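Putative hydantoin racemase (Klebsiella pneumoniae subsp. pneumoniae, PDB 3QVL) probably racemises allantoin and related 5-monosubstituted hydantoins, interconverting their D and L forms. Local coordinates at residues Val2-Thr16 with Thr31-Ile45. Sequence-based numbering, arbitrary orientation.
Sequences VRIQVINPNTSLAMT and TEILAVCPRAGVPSI. With 5HY ([(4R)-2,5-dioxoimidazolidin-4-yl]acetic acid), chain C.
The Asn10 carboxamide has Pro43 O over one face, 3.3 Å from its CG, and the Asn8 amide over the other; Ile45 CG1 and CD1 pass beside Asn10 CB, and the ND2 edge turns to the ring of the bound hydantoin acetic acid, 5HY. These residues sit in the loops at the C-terminal ends of strands 2-7 and 31-36, the parallel pair of a beta-alpha-beta unit crossing through helix 13-26. Asn10 ND2 donates to 5HY OAB at 3.0 Å, and Ile45 N gives the same oxygen a straighter bond (167°). The ring nitrogen N of 5HY donates in turn to Ile45 O, 2.9 Å away, so Ile45 grips one ring edge through both backbone polar atoms; Ser182, Thr117, Gly183 and Phe78 bind the ligand elsewhere.

A second layer orients Asn10. Its OD1 accepts from Ser12 N, closing an Asx turn, and from Asn8 ND2, whose approach is above the carbonyl plane; with CG placed between backbone N and carbonyl carbon (chi1 71°), this fixes which amide end meets the ligand. Asn8 OD1 closes another Asx turn on Asn10 N.

Between the strands, six backbone bonds run from Glu32 N to Val2 O through Asn8 N to Val36 O, in register from Val2-Thr31 to Ile7-Val36. On one sheet face Val6 CG2 meets Ile33 CG2 at 3.8 Å, both covered by Val208 of helix 203-216; on the other, Val36 CG2 lies against Gln5 CG and Ile7 CG1, while the Gln5 amide bonds to Gln61 and His73.

Beyond the strands, Thr11 N donates to Val42 O at 2.8 Å, Thr11 CG2 rests near Gly41 N, and a water links Pro9 O (2.7 Å) to Val42 N (3.0 Å).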
# COMPACT_ATOMS: atom_id res chain seq x y z
N VAL A 2 21.15 -33.13 12.31
CA VAL A 2 20.41 -31.88 12.46
C VAL A 2 19.25 -32.09 13.42
O VAL A 2 18.43 -32.99 13.23
CB VAL A 2 19.88 -31.36 11.09
CG1 VAL A 2 19.11 -30.05 11.26
CG2 VAL A 2 21.03 -31.17 10.10
N ARG A 3 19.19 -31.28 14.47
CA ARG A 3 18.11 -31.37 15.45
C ARG A 3 17.25 -30.12 15.42
O ARG A 3 17.74 -29.00 15.60
CB ARG A 3 18.67 -31.62 16.85
CG ARG A 3 19.34 -32.97 17.03
CD ARG A 3 19.72 -33.20 18.48
NE ARG A 3 20.71 -32.24 18.94
CZ ARG A 3 20.77 -31.75 20.18
NH1 ARG A 3 19.89 -32.13 21.10
NH2 ARG A 3 21.71 -30.87 20.49
N ILE A 4 15.96 -30.31 15.17
CA ILE A 4 15.00 -29.21 15.07
C ILE A 4 13.95 -29.33 16.16
O ILE A 4 13.24 -30.33 16.25
CB ILE A 4 14.32 -29.15 13.68
CG1 ILE A 4 15.37 -29.08 12.56
CG2 ILE A 4 13.35 -27.97 13.59
CD1 ILE A 4 14.82 -29.30 11.17
N GLN A 5 13.86 -28.29 16.99
CA GLN A 5 12.85 -28.22 18.03
C GLN A 5 11.55 -27.65 17.46
O GLN A 5 11.49 -26.48 17.08
CB GLN A 5 13.34 -27.35 19.19
CG GLN A 5 12.45 -27.39 20.43
CD GLN A 5 12.77 -26.30 21.43
OE1 GLN A 5 13.05 -25.16 21.06
NE2 GLN A 5 12.73 -26.64 22.71
N VAL A 6 10.53 -28.49 17.38
CA VAL A 6 9.22 -28.06 16.88
C VAL A 6 8.31 -27.79 18.07
O VAL A 6 7.87 -28.71 18.77
CB VAL A 6 8.60 -29.10 15.91
CG1 VAL A 6 7.30 -28.57 15.33
CG2 VAL A 6 9.57 -29.44 14.79
N ILE A 7 8.05 -26.50 18.31
CA ILE A 7 7.30 -26.06 19.48
C ILE A 7 5.83 -25.83 19.17
O ILE A 7 5.49 -24.94 18.39
CB ILE A 7 7.90 -24.75 20.08
CG1 ILE A 7 9.41 -24.89 20.30
CG2 ILE A 7 7.18 -24.38 21.39
CD1 ILE A 7 10.12 -23.56 20.49
N ASN A 8 4.97 -26.64 19.79
CA ASN A 8 3.55 -26.34 19.84
C ASN A 8 3.35 -25.29 20.94
O ASN A 8 3.59 -25.58 22.11
CB ASN A 8 2.74 -27.61 20.14
CG ASN A 8 1.24 -27.33 20.27
OD1 ASN A 8 0.74 -26.29 19.85
ND2 ASN A 8 0.52 -28.28 20.86
N PRO A 9 2.93 -24.07 20.56
CA PRO A 9 2.77 -22.97 21.51
C PRO A 9 1.62 -23.16 22.51
O PRO A 9 1.62 -22.51 23.55
CB PRO A 9 2.51 -21.76 20.61
CG PRO A 9 3.12 -22.14 19.31
CD PRO A 9 2.76 -23.59 19.18
N ASN A 10 0.66 -24.02 22.18
CA ASN A 10 -0.38 -24.39 23.15
C ASN A 10 0.01 -25.64 23.94
O ASN A 10 0.94 -26.36 23.55
CB ASN A 10 -1.76 -24.51 22.48
CG ASN A 10 -1.88 -25.73 21.58
OD1 ASN A 10 -1.68 -26.87 22.01
ND2 ASN A 10 -2.24 -25.50 20.33
N THR A 11 -0.71 -25.91 25.03
CA THR A 11 -0.35 -26.99 25.95
C THR A 11 -1.03 -28.33 25.66
O THR A 11 -0.86 -29.29 26.42
CB THR A 11 -0.62 -26.59 27.42
OG1 THR A 11 -2.00 -26.27 27.59
CG2 THR A 11 0.24 -25.39 27.83
N SER A 12 -1.79 -28.39 24.58
CA SER A 12 -2.46 -29.63 24.17
C SER A 12 -1.44 -30.66 23.68
O SER A 12 -0.77 -30.44 22.67
CB SER A 12 -3.50 -29.36 23.09
OG SER A 12 -3.98 -30.57 22.52
N LEU A 13 -1.34 -31.78 24.40
CA LEU A 13 -0.45 -32.86 23.99
C LEU A 13 -0.98 -33.52 22.72
O LEU A 13 -0.20 -33.95 21.86
CB LEU A 13 -0.27 -33.90 25.11
CG LEU A 13 1.13 -34.51 25.30
CD1 LEU A 13 1.15 -35.40 26.52
CD2 LEU A 13 1.63 -35.30 24.09
N ALA A 14 -2.30 -33.59 22.60
CA ALA A 14 -2.96 -34.13 21.40
C ALA A 14 -2.52 -33.39 20.13
O ALA A 14 -2.19 -34.03 19.13
CB ALA A 14 -4.47 -34.08 21.56
N MET A 15 -2.51 -32.06 20.19
CA MET A 15 -2.07 -31.24 19.06
C MET A 15 -0.56 -31.34 18.85
O MET A 15 -0.09 -31.32 17.71
CB MET A 15 -2.52 -29.78 19.25
CG MET A 15 -2.19 -28.85 18.08
SD MET A 15 -3.53 -27.74 17.55
CE MET A 15 -4.45 -27.51 19.06
N THR A 16 0.20 -31.47 19.94
CA THR A 16 1.65 -31.69 19.87
C THR A 16 1.97 -32.98 19.11
O THR A 16 2.92 -33.02 18.33
CB THR A 16 2.29 -31.71 21.28
OG1 THR A 16 1.88 -30.55 22.02
CG2 THR A 16 3.82 -31.72 21.19
N THR A 31 17.85 -35.82 10.20
CA THR A 31 17.11 -34.83 10.99
C THR A 31 16.32 -35.49 12.12
O THR A 31 15.53 -36.40 11.89
CB THR A 31 16.17 -33.97 10.11
OG1 THR A 31 16.94 -33.19 9.19
CG2 THR A 31 15.33 -33.02 10.97
N GLU A 32 16.56 -35.01 13.34
CA GLU A 32 15.79 -35.42 14.50
C GLU A 32 14.80 -34.31 14.87
O GLU A 32 15.18 -33.14 14.96
CB GLU A 32 16.71 -35.72 15.69
CG GLU A 32 15.99 -36.27 16.92
CD GLU A 32 16.89 -36.38 18.15
OE1 GLU A 32 18.11 -36.18 18.03
OE2 GLU A 32 16.35 -36.66 19.24
N ILE A 33 13.54 -34.70 15.06
CA ILE A 33 12.50 -33.76 15.47
C ILE A 33 12.28 -33.85 16.98
O ILE A 33 12.06 -34.94 17.52
CB ILE A 33 11.16 -34.03 14.72
CG1 ILE A 33 11.33 -33.87 13.19
CG2 ILE A 33 10.02 -33.15 15.26
CD1 ILE A 33 11.75 -32.48 12.71
N LEU A 34 12.37 -32.71 17.65
CA LEU A 34 12.03 -32.61 19.07
C LEU A 34 10.71 -31.86 19.23
O LEU A 34 10.69 -30.63 19.29
CB LEU A 34 13.16 -31.94 19.86
CG LEU A 34 14.54 -32.62 19.90
CD1 LEU A 34 15.56 -31.68 20.52
CD2 LEU A 34 14.50 -33.94 20.67
N ALA A 35 9.62 -32.62 19.27
CA ALA A 35 8.28 -32.05 19.41
C ALA A 35 7.98 -31.74 20.87
O ALA A 35 7.94 -32.65 21.71
CB ALA A 35 7.24 -32.99 18.82
N VAL A 36 7.78 -30.46 21.17
CA VAL A 36 7.56 -30.01 22.55
C VAL A 36 6.40 -29.02 22.66
O VAL A 36 5.91 -28.50 21.65
CB VAL A 36 8.84 -29.35 23.15
CG1 VAL A 36 9.98 -30.36 23.27
CG2 VAL A 36 9.27 -28.13 22.33
N CYS A 37 5.96 -28.79 23.89
CA CYS A 37 4.95 -27.78 24.20
C CYS A 37 5.27 -27.16 25.56
O CYS A 37 6.00 -27.77 26.35
CB CYS A 37 3.55 -28.38 24.17
SG CYS A 37 3.29 -29.73 25.33
N PRO A 38 4.75 -25.95 25.85
CA PRO A 38 5.07 -25.29 27.12
C PRO A 38 4.53 -26.05 28.32
O PRO A 38 3.49 -26.70 28.23
CB PRO A 38 4.37 -23.93 27.00
CG PRO A 38 4.11 -23.75 25.54
CD PRO A 38 3.85 -25.12 25.03
N ARG A 39 5.24 -25.95 29.44
CA ARG A 39 4.82 -26.57 30.70
C ARG A 39 3.62 -25.84 31.29
O ARG A 39 2.78 -26.44 31.96
CB ARG A 39 5.97 -26.58 31.70
N ALA A 40 3.55 -24.53 31.02
CA ALA A 40 2.45 -23.69 31.48
C ALA A 40 1.91 -22.85 30.33
O ALA A 40 2.67 -22.34 29.52
CB ALA A 40 2.90 -22.81 32.62
N GLY A 41 0.58 -22.72 30.28
CA GLY A 41 -0.05 -21.88 29.26
C GLY A 41 -1.50 -22.19 28.99
O GLY A 41 -2.30 -22.38 29.91
N VAL A 42 -1.84 -22.23 27.70
CA VAL A 42 -3.21 -22.34 27.24
C VAL A 42 -3.38 -23.58 26.34
O VAL A 42 -2.52 -23.84 25.51
CB VAL A 42 -3.64 -21.01 26.53
CG1 VAL A 42 -2.90 -20.81 25.20
CG2 VAL A 42 -5.14 -20.94 26.35
N PRO A 43 -4.47 -24.35 26.54
CA PRO A 43 -4.70 -25.58 25.75
C PRO A 43 -4.87 -25.35 24.25
O PRO A 43 -4.51 -26.21 23.45
CB PRO A 43 -5.99 -26.15 26.36
CG PRO A 43 -6.02 -25.60 27.74
CD PRO A 43 -5.47 -24.22 27.61
N SER A 44 -5.43 -24.20 23.88
CA SER A 44 -5.55 -23.80 22.47
C SER A 44 -5.51 -22.29 22.34
O SER A 44 -5.90 -21.57 23.27
CB SER A 44 -6.83 -24.37 21.84
OG SER A 44 -7.99 -23.79 22.42
N ILE A 45 -5.05 -21.81 21.19
CA ILE A 45 -4.89 -20.38 20.96
C ILE A 45 -6.01 -19.86 20.07
O ILE A 45 -6.07 -20.18 18.88
CB ILE A 45 -3.49 -20.06 20.37
CG1 ILE A 45 -2.40 -20.61 21.29
CG2 ILE A 45 -3.32 -18.55 20.21
CD1 ILE A 45 -1.13 -21.00 20.57
C 5HY C . -3.01 -23.00 15.85
N 5HY C . -4.32 -21.91 17.39
O 5HY C . -2.40 -23.33 14.83
CA 5HY C . -3.84 -21.74 16.02
CB 5HY C . -5.00 -21.64 15.00
CG 5HY C . -5.88 -22.90 14.84
OAB 5HY C . -3.98 -23.44 19.02
NAF 5HY C . -3.02 -23.69 16.99
CAI 5HY C . -3.78 -23.04 17.88
OD1 5HY C . -6.93 -22.75 14.19
OD2 5HY C . -5.48 -23.97 15.35
O HOH W 1 0.43 -21.72 25.88
O HOH W 2 -2.58 -25.68 30.07